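Local coordinates for protein monomethylamine methyltransferase mtmB1 (Methanosarcina barkeri, PDB 1NTH) that catalyses transfer of the methyl group from monomethylamine to the corrinoid cofactor of its partner protein MtmC, a step of methanogenesis from methylamine, at residues Y86-I95 against H282-S290; G44-I52 against R309-W317. All coordinates share one frame; numbering follows the deposited sequence. Where two conformers were deposited one is given.

Overall arrangement
Contacts 1 and 2 both fasten N-terminal elements to helices of the TIM barrel. In contact 1 the helix 88-95 and Y86, two residues before it, cross the C-terminal end of helix 271-288; in contact 2 the loop 44-52, between helices 24-42 and 56-73, lies along helix 309-325. Their centres are 24 Å apart and their nearest atoms about 6 Å, without touching. Helix 271-288 links them, since its N-terminal turns, at I271 and T275, meet F47 of contact 2. Helix 56-73 is a second shared neighbour: L70 touches Y86 and I283, while M58 touches W317. The centres lie about 20 Å and 18 Å from that of the chain.

Contact 1: residues Y86-I95 against H282-S290; sequences YTEDEIWDAI and HINAVLMSS
L287 lays its CD2 methyl over the centre of the Y86 ring, 3.3 Å from the centroid and almost on the ring normal, a CH-pi contact. With CG anti to the backbone N (chi1 -171°), the leucine splits its two methyls: CD2 takes the ring, and CD1 reaches A94 CB at 3.5 Å. The far end of the tyrosine is fixed separately. Y86 OH donates to N284 OD1 at 2.6 Å, in the carbonyl plane and with a C=O...donor angle of 153°; N284 ND2 is held by Q232, so both ends of this buried amide are engaged. One turn earlier in helix 271-288, I283 CG2 touches two isoleucines, 3.7 Å from I91 CG2 and 3.8 Å from I95 CD1. At the start of helix 88-95, T87 N donates to E90 OE1, and E90 also makes a salt bridge to R15. K151 of a second subunit packs on A94. The small side chain of A94 lets its CA come within 5.4 Å of L287 CA, and the axes of the segments 88-95 and 282-288 approach to 8.7 Å at 89°. The arrangement is a near-perpendicular helix-helix crossing, in which an N-terminal helix packs on the C-terminal end of a helix of the TIM barrel.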
# COMPACT_ATOMS: atom_id res chain seq x y z
N TYR A 86 -1.82 18.63 -37.63
CA TYR A 86 -2.59 17.41 -37.38
C TYR A 86 -3.36 17.08 -38.65
O TYR A 86 -3.52 17.93 -39.52
CB TYR A 86 -3.63 17.63 -36.27
CG TYR A 86 -3.09 18.08 -34.94
CD1 TYR A 86 -3.43 19.32 -34.42
CD2 TYR A 86 -2.28 17.24 -34.18
CE1 TYR A 86 -2.97 19.73 -33.17
CE2 TYR A 86 -1.82 17.63 -32.93
CZ TYR A 86 -2.17 18.88 -32.43
OH TYR A 86 -1.71 19.27 -31.20
N THR A 87 -3.84 15.84 -38.75
CA THR A 87 -4.66 15.46 -39.88
C THR A 87 -6.08 15.39 -39.32
O THR A 87 -6.26 15.30 -38.10
CB THR A 87 -4.30 14.07 -40.45
OG1 THR A 87 -4.60 13.06 -39.48
CG2 THR A 87 -2.82 14.02 -40.82
N GLU A 88 -7.07 15.45 -40.19
CA GLU A 88 -8.46 15.41 -39.76
C GLU A 88 -8.77 14.13 -38.99
O GLU A 88 -9.46 14.16 -37.97
CB GLU A 88 -9.40 15.51 -40.96
CG GLU A 88 -10.84 15.77 -40.58
CD GLU A 88 -11.75 15.83 -41.79
OE1 GLU A 88 -11.31 16.38 -42.83
OE2 GLU A 88 -12.90 15.36 -41.71
N ASP A 89 -8.26 13.00 -39.48
CA ASP A 89 -8.51 11.72 -38.83
C ASP A 89 -7.89 11.64 -37.44
O ASP A 89 -8.43 10.99 -36.55
CB ASP A 89 -8.00 10.57 -39.70
CG ASP A 89 -8.80 10.42 -40.98
OD1 ASP A 89 -10.04 10.57 -40.93
OD2 ASP A 89 -8.20 10.12 -42.03
N GLU A 90 -6.74 12.30 -37.26
CA GLU A 90 -6.09 12.28 -35.95
C GLU A 90 -6.91 13.08 -34.95
O GLU A 90 -7.05 12.68 -33.79
CB GLU A 90 -4.68 12.87 -36.04
CG GLU A 90 -3.73 12.07 -36.92
CD GLU A 90 -2.37 12.72 -37.09
OE1 GLU A 90 -2.28 13.96 -36.95
OE2 GLU A 90 -1.40 11.99 -37.38
N ILE A 91 -7.46 14.21 -35.40
CA ILE A 91 -8.27 15.03 -34.51
C ILE A 91 -9.54 14.28 -34.09
O ILE A 91 -9.93 14.32 -32.92
CB ILE A 91 -8.65 16.38 -35.17
CG1 ILE A 91 -7.37 17.16 -35.50
CG2 ILE A 91 -9.52 17.20 -34.21
CD1 ILE A 91 -7.63 18.49 -36.19
N TRP A 92 -10.19 13.61 -35.04
CA TRP A 92 -11.40 12.87 -34.71
C TRP A 92 -11.13 11.70 -33.77
O TRP A 92 -11.95 11.39 -32.90
CB TRP A 92 -12.10 12.38 -35.98
CG TRP A 92 -12.98 13.44 -36.57
CD1 TRP A 92 -12.86 14.01 -37.81
CD2 TRP A 92 -14.10 14.08 -35.94
NE1 TRP A 92 -13.84 14.97 -37.98
CE2 TRP A 92 -14.61 15.03 -36.85
CE3 TRP A 92 -14.71 13.94 -34.69
CZ2 TRP A 92 -15.71 15.84 -36.55
CZ3 TRP A 92 -15.81 14.75 -34.39
CH2 TRP A 92 -16.29 15.69 -35.32
N ASP A 93 -9.99 11.04 -33.94
CA ASP A 93 -9.63 9.92 -33.07
C ASP A 93 -9.54 10.43 -31.63
O ASP A 93 -9.96 9.76 -30.70
CB ASP A 93 -8.29 9.32 -33.51
CG ASP A 93 -7.76 8.28 -32.53
OD1 ASP A 93 -6.69 8.52 -31.94
OD2 ASP A 93 -8.42 7.22 -32.35
N ALA A 94 -9.00 11.63 -31.46
CA ALA A 94 -8.87 12.21 -30.13
C ALA A 94 -10.24 12.59 -29.56
O ALA A 94 -10.58 12.23 -28.43
CB ALA A 94 -7.97 13.45 -30.17
N ILE A 95 -11.04 13.30 -30.35
CA ILE A 95 -12.37 13.71 -29.91
C ILE A 95 -13.28 12.52 -29.63
O ILE A 95 -14.05 12.53 -28.66
CB ILE A 95 -13.05 14.62 -30.96
CG1 ILE A 95 -12.28 15.93 -31.09
CG2 ILE A 95 -14.50 14.90 -30.55
CD1 ILE A 95 -12.81 16.84 -32.18
N HIS A 282 -9.78 23.64 -26.72
CA HIS A 282 -10.46 22.62 -25.92
C HIS A 282 -10.16 21.29 -26.63
O HIS A 282 -9.88 20.28 -25.99
CB HIS A 282 -11.98 22.83 -25.90
CG HIS A 282 -12.46 23.71 -24.78
ND1 HIS A 282 -12.23 25.07 -24.74
CD2 HIS A 282 -13.20 23.42 -23.68
CE1 HIS A 282 -12.79 25.57 -23.66
NE2 HIS A 282 -13.39 24.59 -23.00
N ILE A 283 -10.24 21.31 -27.96
CA ILE A 283 -9.96 20.12 -28.75
C ILE A 283 -8.48 19.74 -28.67
O ILE A 283 -8.13 18.57 -28.52
CB ILE A 283 -10.36 20.33 -30.24
CG1 ILE A 283 -11.88 20.52 -30.34
CG2 ILE A 283 -9.93 19.14 -31.08
CD1 ILE A 283 -12.37 20.94 -31.74
N ASN A 284 -7.60 20.73 -28.75
CA ASN A 284 -6.16 20.46 -28.69
C ASN A 284 -5.78 19.81 -27.35
O ASN A 284 -4.83 19.03 -27.29
CB ASN A 284 -5.37 21.76 -28.87
CG ASN A 284 -3.89 21.50 -29.09
OD1 ASN A 284 -3.52 20.72 -29.96
ND2 ASN A 284 -3.04 22.16 -28.31
N ALA A 285 -6.53 20.11 -26.30
CA ALA A 285 -6.26 19.56 -24.98
C ALA A 285 -6.27 18.03 -24.99
O ALA A 285 -5.39 17.40 -24.40
CB ALA A 285 -7.29 20.07 -23.98
N VAL A 286 -7.25 17.43 -25.65
CA VAL A 286 -7.34 15.97 -25.67
C VAL A 286 -6.48 15.32 -26.75
O VAL A 286 -6.34 14.10 -26.81
CB VAL A 286 -8.82 15.51 -25.85
CG1 VAL A 286 -9.66 16.06 -24.71
CG2 VAL A 286 -9.37 15.98 -27.20
N LEU A 287 -5.88 16.16 -27.58
CA LEU A 287 -5.04 15.69 -28.67
C LEU A 287 -3.56 15.76 -28.27
O LEU A 287 -2.88 14.74 -28.19
CB LEU A 287 -5.33 16.57 -29.90
CG LEU A 287 -4.79 16.28 -31.30
CD1 LEU A 287 -5.17 14.88 -31.74
CD2 LEU A 287 -5.38 17.32 -32.25
N MET A 288 -3.08 16.97 -28.01
CA MET A 288 -1.69 17.19 -27.65
C MET A 288 -1.34 16.82 -26.21
O MET A 288 -0.29 16.24 -25.95
CB MET A 288 -1.35 18.67 -27.89
CG MET A 288 0.05 19.09 -27.49
SD MET A 288 0.26 20.89 -27.59
CE MET A 288 -0.49 21.39 -26.03
N SER A 289 -2.24 17.14 -25.28
CA SER A 289 -1.98 16.89 -23.86
C SER A 289 -2.57 15.64 -23.24
O SER A 289 -2.36 15.39 -22.06
CB SER A 289 -2.44 18.10 -23.04
OG SER A 289 -1.85 19.29 -23.50
N SER A 290 -3.30 14.85 -24.03
CA SER A 290 -3.94 13.64 -23.51
C SER A 290 -4.73 13.99 -22.25
O SER A 290 -4.82 13.20 -21.31
CB SER A 290 -2.89 12.57 -23.18
OG SER A 290 -2.20 12.15 -24.34

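Contact 2: residues G44-I52 against R309-W317; sequences GLDFKGEFI and RETLMIAGW
This is an aromatic and apolar contact between the irregular loop 44-52 and the first turns of helix 309-325. One half of it is a face-to-face stack: the F47 ring covers the five-membered ring of W317, with centroids 3.7 Å apart and planes at 5°. The indole is also gripped at its edge, where NE1 donates to E50 O (2.9 Å, N-H...acceptor angle 151°); the acceptor lies in the indole plane, the donor well above the carbonyl plane. With a leucine in place of W317, F47 would probably lose its stacking partner and E50 O this donor. The other half is F51, against R309, L312 CB at its ring edge, and M313, whose SD lies 5.3 Å from the ring centroid, above the face, a long Met-aromatic contact. M313, bent at chi3 (70°), brings CE to 3.4 Å from the same E50 O. At G316, where a side chain would collide with the loop, CA approaches F51 O at 3.4 Å in a CA-H...O contact. R309, salt-bridged to E413 and D406, shares a water with G49 O. The loop carries a type I' beta turn, F47-E50, overlapped at its start by an Asx turn (D46 OD1 accepting from K48 N), and packs against the start of a TIM-barrel helix.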
# COMPACT_ATOMS: atom_id res chain seq x y z
N GLY A 44 -20.27 32.77 -40.74
CA GLY A 44 -21.21 33.79 -40.32
C GLY A 44 -21.52 33.79 -38.84
O GLY A 44 -22.67 33.94 -38.44
N LEU A 45 -20.49 33.63 -38.02
CA LEU A 45 -20.69 33.61 -36.57
C LEU A 45 -21.12 34.96 -36.02
O LEU A 45 -20.50 35.99 -36.28
CB LEU A 45 -19.42 33.13 -35.87
CG LEU A 45 -18.91 31.76 -36.30
CD1 LEU A 45 -17.68 31.39 -35.47
CD2 LEU A 45 -20.00 30.71 -36.12
N ASP A 46 -22.20 34.94 -35.24
CA ASP A 46 -22.76 36.14 -34.62
C ASP A 46 -23.46 35.67 -33.35
O ASP A 46 -24.49 34.99 -33.42
CB ASP A 46 -23.77 36.80 -35.56
CG ASP A 46 -24.26 38.14 -35.04
OD1 ASP A 46 -24.07 38.43 -33.84
OD2 ASP A 46 -24.85 38.91 -35.83
N PHE A 47 -22.91 36.02 -32.19
CA PHE A 47 -23.49 35.59 -30.92
C PHE A 47 -24.67 36.44 -30.46
O PHE A 47 -25.35 36.11 -29.49
CB PHE A 47 -22.40 35.56 -29.84
CG PHE A 47 -21.30 34.56 -30.11
CD1 PHE A 47 -21.39 33.66 -31.17
CD2 PHE A 47 -20.17 34.52 -29.29
CE1 PHE A 47 -20.37 32.73 -31.41
CE2 PHE A 47 -19.15 33.60 -29.53
CZ PHE A 47 -19.25 32.71 -30.59
N LYS A 48 -24.90 37.55 -31.16
CA LYS A 48 -26.02 38.44 -30.87
C LYS A 48 -26.24 38.78 -29.40
O LYS A 48 -27.37 38.76 -28.91
CB LYS A 48 -27.30 37.83 -31.46
CG LYS A 48 -27.18 37.56 -32.95
CD LYS A 48 -28.35 36.75 -33.48
CE LYS A 48 -28.15 36.44 -34.96
NZ LYS A 48 -29.22 35.55 -35.50
N GLY A 49 -25.16 39.10 -28.69
CA GLY A 49 -25.26 39.48 -27.30
C GLY A 49 -25.61 38.43 -26.26
O GLY A 49 -25.74 38.75 -25.08
N GLU A 50 -25.77 37.18 -26.68
CA GLU A 50 -26.10 36.11 -25.74
C GLU A 50 -24.87 35.60 -25.00
O GLU A 50 -23.79 35.50 -25.59
CB GLU A 50 -26.74 34.92 -26.46
CG GLU A 50 -28.15 35.14 -26.97
CD GLU A 50 -28.83 33.82 -27.31
OE1 GLU A 50 -28.28 33.06 -28.14
OE2 GLU A 50 -29.91 33.54 -26.76
N PHE A 51 -25.04 35.28 -23.72
CA PHE A 51 -23.94 34.74 -22.93
C PHE A 51 -23.89 33.23 -23.15
O PHE A 51 -22.82 32.64 -23.27
CB PHE A 51 -24.14 35.02 -21.44
CG PHE A 51 -23.98 36.46 -21.07
CD1 PHE A 51 -25.04 37.35 -21.19
CD2 PHE A 51 -22.76 36.93 -20.59
CE1 PHE A 51 -24.88 38.69 -20.85
CE2 PHE A 51 -22.59 38.26 -20.24
CZ PHE A 51 -23.66 39.15 -20.37
N ILE A 52 -25.07 32.62 -23.19
CA ILE A 52 -25.20 31.18 -23.40
C ILE A 52 -26.06 31.01 -24.64
O ILE A 52 -27.21 31.47 -24.67
CB ILE A 52 -25.90 30.49 -22.21
CG1 ILE A 52 -25.25 30.91 -20.89
CG2 ILE A 52 -25.83 28.98 -22.37
CD1 ILE A 52 -23.79 30.54 -20.77
N ARG A 309 -18.09 41.18 -19.76
CA ARG A 309 -19.16 40.75 -20.65
C ARG A 309 -18.62 39.90 -21.80
O ARG A 309 -19.18 38.85 -22.12
CB ARG A 309 -19.90 41.97 -21.20
CG ARG A 309 -21.08 41.64 -22.12
CD ARG A 309 -21.83 42.92 -22.49
NE ARG A 309 -22.45 43.54 -21.32
CZ ARG A 309 -23.67 43.25 -20.88
NH1 ARG A 309 -24.41 42.34 -21.51
NH2 ARG A 309 -24.15 43.85 -19.80
N GLU A 310 -17.52 40.33 -22.41
CA GLU A 310 -16.93 39.61 -23.53
C GLU A 310 -16.38 38.23 -23.17
O GLU A 310 -16.65 37.26 -23.87
CB GLU A 310 -15.83 40.44 -24.18
CG GLU A 310 -16.33 41.77 -24.75
CD GLU A 310 -16.18 42.93 -23.79
OE1 GLU A 310 -16.04 42.70 -22.57
OE2 GLU A 310 -16.23 44.09 -24.25
N THR A 311 -15.62 38.15 -22.08
CA THR A 311 -15.03 36.88 -21.67
C THR A 311 -16.08 35.88 -21.19
O THR A 311 -15.91 34.67 -21.37
CB THR A 311 -13.95 37.09 -20.58
OG1 THR A 311 -14.51 37.79 -19.47
CG2 THR A 311 -12.77 37.88 -21.14
N LEU A 312 -17.16 36.37 -20.59
CA LEU A 312 -18.22 35.47 -20.15
C LEU A 312 -18.92 34.89 -21.38
O LEU A 312 -19.26 33.71 -21.41
CB LEU A 312 -19.23 36.22 -19.27
CG LEU A 312 -18.72 36.63 -17.88
CD1 LEU A 312 -19.77 37.47 -17.17
CD2 LEU A 312 -18.39 35.38 -17.05
N MET A 313 -19.11 35.71 -22.41
CA MET A 313 -19.74 35.24 -23.64
C MET A 313 -18.86 34.21 -24.33
O MET A 313 -19.35 33.20 -24.85
CB MET A 313 -19.99 36.42 -24.59
CG MET A 313 -21.09 37.36 -24.12
SD MET A 313 -21.21 38.83 -25.17
CE MET A 313 -21.86 38.13 -26.67
N ILE A 314 -17.55 34.45 -24.34
CA ILE A 314 -16.61 33.52 -24.95
C ILE A 314 -16.68 32.17 -24.24
O ILE A 314 -16.80 31.12 -24.89
CB ILE A 314 -15.17 34.07 -24.89
CG1 ILE A 314 -15.06 35.32 -25.77
CG2 ILE A 314 -14.17 33.00 -25.34
CD1 ILE A 314 -13.80 36.12 -25.56
N ALA A 315 -16.62 32.19 -22.91
CA ALA A 315 -16.67 30.95 -22.14
C ALA A 315 -18.01 30.23 -22.30
O ALA A 315 -18.06 29.01 -22.47
CB ALA A 315 -16.41 31.25 -20.66
N GLY A 316 -19.10 30.99 -22.23
CA GLY A 316 -20.43 30.40 -22.37
C GLY A 316 -20.64 29.70 -23.69
O GLY A 316 -21.15 28.58 -23.74
N TRP A 317 -20.26 30.36 -24.79
CA TRP A 317 -20.42 29.77 -26.11
C TRP A 317 -19.48 28.59 -26.33
O TRP A 317 -19.88 27.57 -26.89
CB TRP A 317 -20.20 30.81 -27.21
CG TRP A 317 -21.41 31.66 -27.47
CD1 TRP A 317 -21.88 32.69 -26.71
CD2 TRP A 317 -22.34 31.50 -28.55
NE1 TRP A 317 -23.04 33.20 -27.25
CE2 TRP A 317 -23.35 32.48 -28.38
CE3 TRP A 317 -22.42 30.63 -29.64
CZ2 TRP A 317 -24.42 32.62 -29.27
CZ3 TRP A 317 -23.49 30.76 -30.53
CH2 TRP A 317 -24.47 31.75 -30.34
O HOH W 1 -23.77 40.52 -23.99